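Local coordinates for protein beta-agarase (PDB 6AII) that probably hydrolyses beta-1,4 linkages of agarose to give neoagarobiose, as a calcium-containing beta-agarase of glycoside hydrolase family 16, at residues Q4-I9 and W317-T322; V11-G16 and P117-A122; N50-S55 and M105-S110; T62-E67 and N285-D290. All coordinates share one frame; numbering follows the deposited sequence. Where two conformers were deposited one is given.

The four contacts fall into two pairs. Contacts 1 and 2 have centres about 10 Å apart and place the N-terminal loop against strands 312-325 and 118-125, which are neighbours in the antiparallel sheet. They are joined by the salt bridge from R319 NH2 to E121 OE1, 2.8 Å. Contacts 3 and 4, with centres about 9 Å apart, lie on the mixed sheet around strand 97-110. There M105 N is 2.9 Å from Q63 O. Contacts 2 and 4 are about 29 Å apart between centres, on opposite sides of the chain's centre. D5 of contact 1 is a calcium ligand. The mixed sheet also contains strand 144-151, whose sequence fits the catalytic motif of the family.

Contact 1 of 4, residues Q4-I9 and W317-T322; sequences QDWAGI and WIRVYT. With CA (calcium ion), chain B.
The indole of W6 is covered on one face by Q4 CB and on the opposite face by R319. R319 CB lies 3.9 Å from the centroid of the W6 six-membered ring, a CH-pi contact. R319 CD follows along the same face, 3.6 Å from W6 CG. In R319, CG stands between the backbone N and the carbonyl carbon (chi1 67°), and the chain then runs extended to NE past the indole. At the W6 edge, in plane, is W317 CB, 3.7 Å from W6 CE3. The two tryptophans form an offset edge-to-face pair, with the edge of W6 toward the face of W317 and planes at 75°. W6 CB also sits over the W317 face.

The guanidinium lies beside the five-membered ring of W6. Its NH1 meets I9 O at its edge, 2.9 Å away, in a hydrogen bond of 159°. NH2 makes a salt bridge with E121 and also bonds P10 O. The arginine therefore ties the loop to two neighbouring strands.

A water lies at the W317 edge. It accepts from W317 NE1 at 2.9 Å and donates to D5 O at 3.1 Å. D5 CB packs 3.6 Å from W317 CD1. The carboxylate continues past the indole to the metal, and OD2 binds calcium at 2.3 Å. D30, N32, G74 and D316 supply the other protein ligands. This N-terminal segment thus lies on one sheet of the GH16 beta-jelly-roll sandwich, joined at W317 by the tryptophan pair and the adjacent calcium site.

Contact 2 of 4, residues V11-G16 and P117-A122; sequences VPADPG and PVFVEA
F119 is the centre of this contact, and V11, P12 and A13 wrap round its ring. V11 CG1 lies over one face, 3.9 Å from the ring centroid and 20° off the normal, a CH-pi contact. Its nearest ring atom is F119 CD2, at 3.7 Å. P12 comes to the tip of the ring, with CD 3.6 Å from F119 CZ and the proline ring crossing the phenylalanine at about a right angle. A13 CB points toward the strand and stops 4.0 Å from F119 CD1. The phenylalanine reaches the loop because CG is anti to the backbone N (chi1 175°). W21, Y222 and Y232 also pack on F119.

E121 is the next residue on the same side of the strand. Its chain is extended, and OE2 meets P12 CG tip to tip at 4.0 Å. OE1 lies at the edge of the F119 ring, in plane, and is held by the salt bridge to R319. The carboxylate is thereby fixed by strand 312-325. Toward the loop, OE2 touches P12 carbons, with no hydrogen bond between them.

Further out, A13 O accepts a hydrogen bond from W21 NE1. V11 also touches Y321. The backbone of F119 is bonded to that of Y321, so strands 118-125 and 312-325 present these side chains together.

No hydrogen bond crosses between V11-G16 and P117-A122. The loop is kept on the sheet here by dispersion and CH-pi contacts with a buried ring, while its polar link through A13 O goes to strand 19-23.

Contact 3 of 4, residues N50-S55 and M105-S110; sequences NFWHNS and MGCVVS
In the loop between strands 48-49 and 62-64, F51 and W52 lie against the C-terminal part of strand 97-110, at C107 and V109. C107 SG is at the edge of the W52 indole, near its plane. It lies 3.7 Å from W52 CE3 and 5.1 Å from the centroid of the six-membered ring, 80° off the normal. This is a Cys sulfur-aromatic contact at the ring edge. SG is anti to the backbone N (chi1 -179°), which brings it under the W52 backbone as well, 3.8 Å from W52 CA. V109 points toward the loop. Its CG2 meets F51 O at 3.4 Å and H53 N at 3.9 Å.

The backbones come close without pairing. F51 N is 3.0 Å from C107 O, but the angle is too poor for a hydrogen bond. A water joins N50 O and C107 N, accepting from C107 N at 3.0 Å and contacting N50 O at 2.9 Å. Just after strand 48-49, which pairs with strand 97-110, the link is thus through water. The N50 side chain turns away and bonds the backbone of T42 and E40.

W52 is further packed by H53 NE2 over one face, and by W64 and W56. F51 stacks on H66. This aromatic cluster lies on the mixed sheet of the beta-sandwich, probably the concave sheet, which carries the substrate cleft in GH16 jelly rolls.

Contact 4 of 4, residues T62-E67 and N285-D290; sequences TQWRHE and NIEAQD
W64 reaches across to I286 and N285 from strand 62-64. Its CB leaves the backbone with CG anti to the carbonyl carbon (chi1 -72°), and the indole then swings toward N285-D290. On the pyrrole side, NE1 donates to I286 O at 3.0 Å with an angle of 172°. The oxygen is in the indole plane, and the N-H meets it nearly along the C=O axis. On the benzene side, W64 CZ2 lies 3.7 Å from N285 ND2 and 3.8 Å from E287 OE1. The N285 amide plane is almost perpendicular to the indole. T62 CG2 covers one indole face from within the same strand.

I286 O takes a second donor. N285 ND2 reaches it from above the carbonyl plane, at 3.1 Å. The same ND2 also donates to E287 OE1, 3.0 Å away, while E287 OE2 accepts from Q289 NE2 at 2.7 Å. The amide of N285 is thus fixed on its nitrogen side, and its OD1 accepts from W136. These bonds hold N285 and E287 in place beside the indole.

Just past the end of strand 280-287, T62 OG1 accepts from A288 N at 2.8 Å, with an angle of 162°. The hydroxyl also bonds P59 O. Strand 97-110 pairs with both strands, parallel with 62-64 and antiparallel with 280-287. W64 and T62 therefore link, by side chains, the two strands that flank strand 97-110 in the mixed sheet of the GH16 beta-jelly roll.

Contact 1 of 4, residues Q4-I9 and W317-T322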
# COMPACT_ATOMS: atom_id res chain seq x y z
N GLN A 4 -19.47 9.33 10.10
CA GLN A 4 -18.40 8.28 9.98
C GLN A 4 -17.11 8.81 10.58
O GLN A 4 -16.97 10.00 10.89
CB GLN A 4 -18.31 7.95 8.50
CG GLN A 4 -19.69 7.47 8.04
CD GLN A 4 -19.75 6.63 6.81
OE1 GLN A 4 -19.63 5.40 6.85
NE2 GLN A 4 -20.04 7.31 5.72
N ASP A 5 -16.13 7.89 10.71
CA ASP A 5 -14.90 8.25 11.39
C ASP A 5 -14.18 9.40 10.66
O ASP A 5 -13.44 10.14 11.29
CB ASP A 5 -13.94 7.08 11.50
CG ASP A 5 -14.29 6.02 12.53
OD1 ASP A 5 -15.20 6.23 13.36
OD2 ASP A 5 -13.66 4.97 12.45
N TRP A 6 -14.27 9.48 9.36
CA TRP A 6 -13.57 10.49 8.57
C TRP A 6 -14.38 11.78 8.49
O TRP A 6 -13.99 12.70 7.78
CB TRP A 6 -13.29 9.97 7.15
CG TRP A 6 -14.52 9.44 6.48
CD1 TRP A 6 -15.53 10.17 5.95
CD2 TRP A 6 -14.84 8.07 6.24
NE1 TRP A 6 -16.45 9.36 5.36
CE2 TRP A 6 -16.08 8.06 5.57
CE3 TRP A 6 -14.22 6.87 6.56
CZ2 TRP A 6 -16.67 6.87 5.18
CZ3 TRP A 6 -14.81 5.69 6.17
CH2 TRP A 6 -16.03 5.70 5.49
N ALA A 7 -15.53 11.84 9.12
CA ALA A 7 -16.37 13.05 8.92
C ALA A 7 -15.63 14.25 9.48
O ALA A 7 -14.95 14.14 10.46
CB ALA A 7 -17.71 12.89 9.56
N GLY A 8 -15.74 15.36 8.78
CA GLY A 8 -15.04 16.54 9.19
C GLY A 8 -13.59 16.55 8.73
O GLY A 8 -12.90 17.54 8.97
N ILE A 9 -13.08 15.48 8.10
CA ILE A 9 -11.73 15.48 7.56
C ILE A 9 -11.89 15.71 6.06
O ILE A 9 -12.44 14.87 5.35
CB ILE A 9 -10.99 14.17 7.85
CG1 ILE A 9 -10.98 13.81 9.34
CG2 ILE A 9 -9.58 14.12 7.21
CD1 ILE A 9 -10.37 12.48 9.62
N TRP A 317 -9.79 3.24 8.89
CA TRP A 317 -10.82 3.42 7.88
C TRP A 317 -10.18 3.41 6.48
O TRP A 317 -8.97 3.69 6.31
CB TRP A 317 -11.66 4.71 8.09
CG TRP A 317 -10.98 6.02 8.33
CD1 TRP A 317 -10.94 6.63 9.54
CD2 TRP A 317 -10.36 6.92 7.41
NE1 TRP A 317 -10.41 7.88 9.45
CE2 TRP A 317 -10.04 8.09 8.15
CE3 TRP A 317 -10.07 6.87 6.03
CZ2 TRP A 317 -9.42 9.18 7.57
CZ3 TRP A 317 -9.40 7.94 5.46
CH2 TRP A 317 -9.11 9.09 6.22
N ILE A 318 -11.00 3.12 5.49
CA ILE A 318 -10.72 3.27 4.10
C ILE A 318 -11.86 4.12 3.55
O ILE A 318 -13.03 3.77 3.81
CB ILE A 318 -10.66 1.92 3.35
CG1 ILE A 318 -9.58 1.01 3.92
CG2 ILE A 318 -10.55 2.13 1.86
CD1 ILE A 318 -9.75 -0.43 3.50
N ARG A 319 -11.54 5.12 2.73
CA ARG A 319 -12.64 5.92 2.08
C ARG A 319 -12.26 6.17 0.64
O ARG A 319 -11.10 6.39 0.27
CB ARG A 319 -12.93 7.20 2.85
CG ARG A 319 -11.81 8.24 2.82
CD ARG A 319 -12.13 9.40 3.74
NE ARG A 319 -11.19 10.47 3.60
CZ ARG A 319 -11.36 11.74 3.90
NH1 ARG A 319 -12.57 12.18 4.26
NH2 ARG A 319 -10.30 12.56 3.92
N VAL A 320 -13.29 6.09 -0.21
CA VAL A 320 -13.18 6.27 -1.63
C VAL A 320 -14.23 7.29 -2.11
O VAL A 320 -15.37 7.16 -1.66
CB VAL A 320 -13.33 4.94 -2.38
CG1 VAL A 320 -13.34 5.15 -3.86
CG2 VAL A 320 -12.19 3.98 -1.99
N TYR A 321 -13.78 8.23 -2.92
CA TYR A 321 -14.71 9.25 -3.46
C TYR A 321 -14.49 9.38 -4.97
O TYR A 321 -13.39 9.28 -5.48
CB TYR A 321 -14.54 10.63 -2.84
CG TYR A 321 -14.71 10.75 -1.35
CD1 TYR A 321 -13.66 10.46 -0.48
CD2 TYR A 321 -15.90 11.16 -0.78
CE1 TYR A 321 -13.80 10.57 0.88
CE2 TYR A 321 -16.03 11.24 0.58
CZ TYR A 321 -14.97 11.00 1.43
OH TYR A 321 -15.16 11.14 2.78
N THR A 322 -15.59 9.71 -5.68
CA THR A 322 -15.55 10.07 -7.07
C THR A 322 -16.21 11.47 -7.22
O THR A 322 -17.03 11.87 -6.42
CB THR A 322 -16.24 9.02 -7.96
OG1 THR A 322 -17.64 9.08 -7.64
CG2 THR A 322 -15.60 7.66 -7.79
CA CA B . -12.54 3.01 12.80
O HOH W 1 -10.43 9.63 11.76
O HOH W 2 -17.36 11.94 3.77
O HOH W 3 -12.50 3.96 15.13

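Contact 2 of 4, residues V11-G16 and P117-A122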
# COMPACT_ATOMS: atom_id res chain seq x y z
N VAL A 11 -11.48 16.02 2.06
CA VAL A 11 -10.74 15.30 1.03
C VAL A 11 -9.69 16.29 0.55
O VAL A 11 -10.02 17.37 0.11
CB VAL A 11 -11.64 14.82 -0.11
CG1 VAL A 11 -10.83 14.31 -1.29
CG2 VAL A 11 -12.66 13.78 0.40
N PRO A 12 -8.40 15.91 0.59
CA PRO A 12 -7.42 16.89 0.27
C PRO A 12 -7.21 17.21 -1.21
O PRO A 12 -6.52 18.22 -1.54
CB PRO A 12 -6.15 16.24 0.86
CG PRO A 12 -6.39 14.79 0.79
CD PRO A 12 -7.85 14.66 1.14
N ALA A 13 -7.70 16.37 -2.13
CA ALA A 13 -7.60 16.62 -3.55
C ALA A 13 -8.82 17.47 -3.96
O ALA A 13 -9.84 17.38 -3.31
CB ALA A 13 -7.60 15.34 -4.31
N ASP A 14 -8.62 18.17 -5.05
CA ASP A 14 -9.73 18.97 -5.56
C ASP A 14 -10.41 18.23 -6.72
O ASP A 14 -9.80 17.76 -7.68
CB ASP A 14 -9.30 20.39 -5.94
CG ASP A 14 -10.49 21.20 -6.41
OD1 ASP A 14 -11.10 21.86 -5.55
OD2 ASP A 14 -10.87 21.04 -7.63
N PRO A 15 -11.76 18.14 -6.62
CA PRO A 15 -12.50 17.35 -7.59
C PRO A 15 -12.78 18.01 -8.94
O PRO A 15 -13.39 17.34 -9.84
CB PRO A 15 -13.87 17.16 -6.93
CG PRO A 15 -14.02 18.37 -6.07
CD PRO A 15 -12.61 18.77 -5.64
N GLY A 16 -12.37 19.24 -9.05
CA GLY A 16 -12.62 20.03 -10.24
C GLY A 16 -13.60 21.15 -9.98
O GLY A 16 -14.45 21.15 -9.06
N PRO A 117 -11.98 8.91 -12.72
CA PRO A 117 -11.43 9.77 -11.67
C PRO A 117 -11.86 9.27 -10.29
O PRO A 117 -13.06 9.03 -9.94
CB PRO A 117 -11.93 11.20 -11.96
CG PRO A 117 -13.27 10.96 -12.64
CD PRO A 117 -13.18 9.59 -13.29
N VAL A 118 -10.88 9.04 -9.40
CA VAL A 118 -11.22 8.51 -8.08
C VAL A 118 -10.14 8.89 -7.06
O VAL A 118 -8.97 8.92 -7.41
CB VAL A 118 -11.37 7.00 -8.13
CG1 VAL A 118 -10.10 6.31 -8.58
CG2 VAL A 118 -11.88 6.40 -6.83
N PHE A 119 -10.57 9.16 -5.85
CA PHE A 119 -9.66 9.44 -4.73
C PHE A 119 -9.79 8.27 -3.75
O PHE A 119 -10.94 7.93 -3.29
CB PHE A 119 -9.97 10.79 -4.08
CG PHE A 119 -9.12 11.04 -2.86
CD1 PHE A 119 -7.84 11.55 -3.00
CD2 PHE A 119 -9.62 10.85 -1.58
CE1 PHE A 119 -7.05 11.78 -1.88
CE2 PHE A 119 -8.82 11.10 -0.46
CZ PHE A 119 -7.55 11.56 -0.61
N VAL A 120 -8.65 7.63 -3.36
CA VAL A 120 -8.66 6.50 -2.47
C VAL A 120 -7.74 6.83 -1.28
O VAL A 120 -6.58 7.17 -1.57
CB VAL A 120 -8.14 5.23 -3.18
CG1 VAL A 120 -8.07 4.04 -2.23
CG2 VAL A 120 -8.99 4.92 -4.41
N GLU A 121 -8.19 6.65 -0.08
CA GLU A 121 -7.36 7.02 1.09
C GLU A 121 -7.63 6.05 2.22
O GLU A 121 -8.78 5.66 2.49
CB GLU A 121 -7.68 8.43 1.52
CG GLU A 121 -6.74 9.05 2.55
CD GLU A 121 -7.16 10.49 2.85
OE1 GLU A 121 -8.40 10.70 3.09
OE2 GLU A 121 -6.27 11.37 2.94
N ALA A 122 -6.55 5.70 2.96
CA ALA A 122 -6.70 4.88 4.13
C ALA A 122 -6.03 5.58 5.31
O ALA A 122 -4.99 6.25 5.15
CB ALA A 122 -6.06 3.53 3.87

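Contact 3 of 4, residues N50-S55 and M105-S110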
# COMPACT_ATOMS: atom_id res chain seq x y z
N ASN A 50 -10.70 -11.72 3.24
CA ASN A 50 -9.64 -12.03 4.21
C ASN A 50 -8.50 -12.88 3.65
O ASN A 50 -7.92 -13.64 4.40
CB ASN A 50 -10.19 -12.64 5.48
CG ASN A 50 -10.88 -13.98 5.32
OD1 ASN A 50 -11.09 -14.40 4.18
ND2 ASN A 50 -11.20 -14.62 6.44
N PHE A 51 -8.17 -12.69 2.40
CA PHE A 51 -7.05 -13.34 1.84
C PHE A 51 -6.59 -12.62 0.58
O PHE A 51 -7.26 -11.72 0.07
CB PHE A 51 -7.41 -14.80 1.50
CG PHE A 51 -6.21 -15.72 1.53
CD1 PHE A 51 -5.61 -16.05 2.74
CD2 PHE A 51 -5.65 -16.21 0.36
CE1 PHE A 51 -4.47 -16.86 2.78
CE2 PHE A 51 -4.50 -17.00 0.40
CZ PHE A 51 -3.96 -17.37 1.60
N TRP A 52 -5.49 -13.13 -0.01
CA TRP A 52 -5.05 -12.80 -1.35
C TRP A 52 -6.09 -13.25 -2.38
O TRP A 52 -6.95 -14.03 -2.02
CB TRP A 52 -3.69 -13.47 -1.53
CG TRP A 52 -3.05 -13.38 -2.87
CD1 TRP A 52 -2.74 -14.41 -3.73
CD2 TRP A 52 -2.48 -12.20 -3.44
NE1 TRP A 52 -2.11 -13.91 -4.85
CE2 TRP A 52 -1.92 -12.57 -4.69
CE3 TRP A 52 -2.42 -10.87 -3.04
CZ2 TRP A 52 -1.26 -11.66 -5.52
CZ3 TRP A 52 -1.81 -9.97 -3.90
CH2 TRP A 52 -1.24 -10.36 -5.10
N HIS A 53 -5.94 -12.82 -3.63
CA HIS A 53 -6.98 -13.05 -4.62
C HIS A 53 -6.91 -14.48 -5.19
O HIS A 53 -7.80 -14.84 -5.96
CB HIS A 53 -7.02 -11.88 -5.60
CG HIS A 53 -5.77 -11.65 -6.35
ND1 HIS A 53 -5.33 -12.53 -7.31
CD2 HIS A 53 -4.86 -10.66 -6.27
CE1 HIS A 53 -4.19 -12.09 -7.82
NE2 HIS A 53 -3.89 -10.93 -7.20
N ASN A 54 -5.96 -15.31 -4.78
CA ASN A 54 -5.95 -16.77 -5.08
C ASN A 54 -5.29 -17.50 -3.91
O ASN A 54 -5.09 -16.89 -2.82
CB ASN A 54 -5.36 -17.02 -6.47
CG ASN A 54 -3.92 -16.57 -6.58
OD1 ASN A 54 -3.11 -16.88 -5.68
ND2 ASN A 54 -3.60 -15.81 -7.61
N SER A 55 -4.94 -18.80 -4.06
CA SER A 55 -4.57 -19.56 -2.91
C SER A 55 -3.07 -19.37 -2.57
O SER A 55 -2.63 -19.81 -1.52
CB SER A 55 -4.88 -21.03 -3.11
OG SER A 55 -4.10 -21.52 -4.17
N MET A 105 0.75 -14.25 8.32
CA MET A 105 0.46 -12.83 8.07
C MET A 105 -0.88 -12.69 7.42
O MET A 105 -1.50 -13.66 7.05
CB MET A 105 1.57 -12.24 7.19
CG MET A 105 2.86 -12.03 7.95
SD MET A 105 4.18 -11.38 6.88
CE MET A 105 4.99 -10.20 7.92
N GLY A 106 -1.37 -11.47 7.26
CA GLY A 106 -2.66 -11.27 6.64
C GLY A 106 -2.59 -10.48 5.35
O GLY A 106 -1.64 -9.68 5.09
N CYS A 107 -3.63 -10.66 4.53
CA CYS A 107 -3.76 -10.02 3.26
C CYS A 107 -5.25 -9.80 3.00
O CYS A 107 -6.03 -10.73 3.24
CB CYS A 107 -3.10 -10.87 2.18
SG CYS A 107 -3.17 -10.14 0.55
N VAL A 108 -5.62 -8.59 2.57
CA VAL A 108 -7.00 -8.26 2.32
C VAL A 108 -7.16 -7.74 0.91
O VAL A 108 -6.35 -6.90 0.47
CB VAL A 108 -7.44 -7.22 3.36
CG1 VAL A 108 -8.81 -6.70 3.03
CG2 VAL A 108 -7.38 -7.81 4.76
N VAL A 109 -8.22 -8.20 0.15
CA VAL A 109 -8.44 -7.73 -1.19
C VAL A 109 -9.90 -7.30 -1.33
O VAL A 109 -10.82 -8.01 -0.87
CB VAL A 109 -8.09 -8.80 -2.24
CG1 VAL A 109 -8.35 -8.23 -3.62
CG2 VAL A 109 -6.63 -9.25 -2.12
N SER A 110 -10.15 -6.14 -1.90
CA SER A 110 -11.52 -5.68 -2.03
C SER A 110 -12.32 -6.55 -3.01
O SER A 110 -11.74 -7.13 -3.91
CB SER A 110 -11.58 -4.25 -2.52
OG SER A 110 -11.09 -4.09 -3.82
O HOH W 4 -5.11 -13.18 5.11

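Contact 4 of 4, residues T62-E67 and N285-D290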
# COMPACT_ATOMS: atom_id res chain seq x y z
N THR A 62 6.74 -15.34 4.13
CA THR A 62 5.35 -15.00 4.42
C THR A 62 4.44 -16.24 4.27
O THR A 62 4.52 -16.97 3.27
CB THR A 62 4.84 -13.92 3.47
OG1 THR A 62 5.77 -12.82 3.40
CG2 THR A 62 3.42 -13.50 3.81
N GLN A 63 3.50 -16.41 5.23
CA GLN A 63 2.41 -17.35 5.11
C GLN A 63 1.09 -16.64 5.43
O GLN A 63 0.71 -16.53 6.58
CB GLN A 63 2.55 -18.53 6.09
CG GLN A 63 3.61 -19.53 5.64
CD GLN A 63 3.75 -20.73 6.54
OE1 GLN A 63 3.52 -20.70 7.74
NE2 GLN A 63 4.15 -21.85 5.91
N TRP A 64 0.47 -16.13 4.38
CA TRP A 64 -0.85 -15.47 4.54
C TRP A 64 -1.83 -16.51 5.04
O TRP A 64 -1.81 -17.65 4.50
CB TRP A 64 -1.34 -14.84 3.27
CG TRP A 64 -0.60 -13.61 2.87
CD1 TRP A 64 -0.07 -12.65 3.68
CD2 TRP A 64 -0.29 -13.23 1.53
NE1 TRP A 64 0.52 -11.68 2.93
CE2 TRP A 64 0.42 -12.01 1.61
CE3 TRP A 64 -0.57 -13.76 0.27
CZ2 TRP A 64 0.85 -11.32 0.49
CZ3 TRP A 64 -0.10 -13.08 -0.83
CH2 TRP A 64 0.58 -11.88 -0.73
N ARG A 65 -2.62 -16.15 6.04
CA ARG A 65 -3.59 -17.05 6.61
C ARG A 65 -4.87 -16.25 6.77
O ARG A 65 -4.82 -15.14 7.26
CB ARG A 65 -3.12 -17.59 7.95
CG ARG A 65 -1.95 -18.57 7.87
CD ARG A 65 -2.33 -19.83 7.12
NE ARG A 65 -1.22 -20.79 7.04
CZ ARG A 65 -0.42 -20.96 5.99
NH1 ARG A 65 -0.48 -20.16 4.92
NH2 ARG A 65 0.45 -21.99 6.02
N HIS A 66 -5.99 -16.89 6.49
CA HIS A 66 -7.28 -16.23 6.66
C HIS A 66 -7.43 -15.71 8.11
O HIS A 66 -7.96 -14.58 8.33
CB HIS A 66 -8.43 -17.22 6.39
CG HIS A 66 -8.51 -17.60 4.96
ND1 HIS A 66 -7.96 -18.80 4.49
CD2 HIS A 66 -8.94 -16.95 3.87
CE1 HIS A 66 -8.09 -18.85 3.18
NE2 HIS A 66 -8.77 -17.78 2.78
N GLU A 67 -6.98 -16.48 9.10
CA GLU A 67 -7.21 -16.16 10.49
C GLU A 67 -6.27 -15.06 11.02
O GLU A 67 -6.28 -14.77 12.21
CB GLU A 67 -7.07 -17.40 11.38
CG GLU A 67 -5.74 -18.12 11.24
CD GLU A 67 -5.71 -19.27 10.24
OE1 GLU A 67 -6.30 -19.14 9.13
OE2 GLU A 67 -4.98 -20.25 10.53
N ASN A 285 -2.04 -5.27 2.84
CA ASN A 285 -1.43 -6.48 3.34
C ASN A 285 -0.11 -6.18 4.04
O ASN A 285 0.48 -5.08 3.93
CB ASN A 285 -1.15 -7.51 2.22
CG ASN A 285 0.09 -7.18 1.41
OD1 ASN A 285 0.08 -6.31 0.57
ND2 ASN A 285 1.20 -7.87 1.64
N ILE A 286 0.37 -7.22 4.73
CA ILE A 286 1.71 -7.21 5.28
C ILE A 286 2.47 -8.40 4.69
O ILE A 286 1.86 -9.37 4.23
CB ILE A 286 1.74 -7.26 6.82
CG1 ILE A 286 1.19 -8.58 7.38
CG2 ILE A 286 1.01 -6.01 7.38
CD1 ILE A 286 1.15 -8.70 8.91
N GLU A 287 3.77 -8.25 4.55
CA GLU A 287 4.56 -9.33 4.01
C GLU A 287 6.01 -9.21 4.45
O GLU A 287 6.50 -8.14 4.79
CB GLU A 287 4.46 -9.34 2.49
CG GLU A 287 4.81 -8.13 1.79
CD GLU A 287 4.45 -8.12 0.26
OE1 GLU A 287 3.40 -8.60 -0.21
OE2 GLU A 287 5.35 -7.72 -0.46
N ALA A 288 6.68 -10.34 4.33
CA ALA A 288 8.14 -10.45 4.56
C ALA A 288 8.72 -10.83 3.21
O ALA A 288 8.63 -12.01 2.85
CB ALA A 288 8.45 -11.43 5.62
N GLN A 289 9.25 -9.89 2.46
CA GLN A 289 9.74 -10.20 1.13
C GLN A 289 11.10 -10.90 1.24
O GLN A 289 11.85 -10.70 2.21
CB GLN A 289 9.86 -8.92 0.29
CG GLN A 289 8.51 -8.20 0.21
CD GLN A 289 8.59 -6.68 0.23
OE1 GLN A 289 9.66 -6.08 0.30
NE2 GLN A 289 7.43 -6.07 0.22
N ASP A 290 11.42 -11.69 0.21
CA ASP A 290 12.66 -12.46 0.17
C ASP A 290 13.90 -11.61 0.47
O ASP A 290 14.65 -11.99 1.35
CB ASP A 290 12.85 -13.11 -1.22
CG ASP A 290 12.80 -12.25 -2.49
OD1 ASP A 290 12.62 -11.03 -2.46
OD2 ASP A 290 12.74 -12.85 -3.54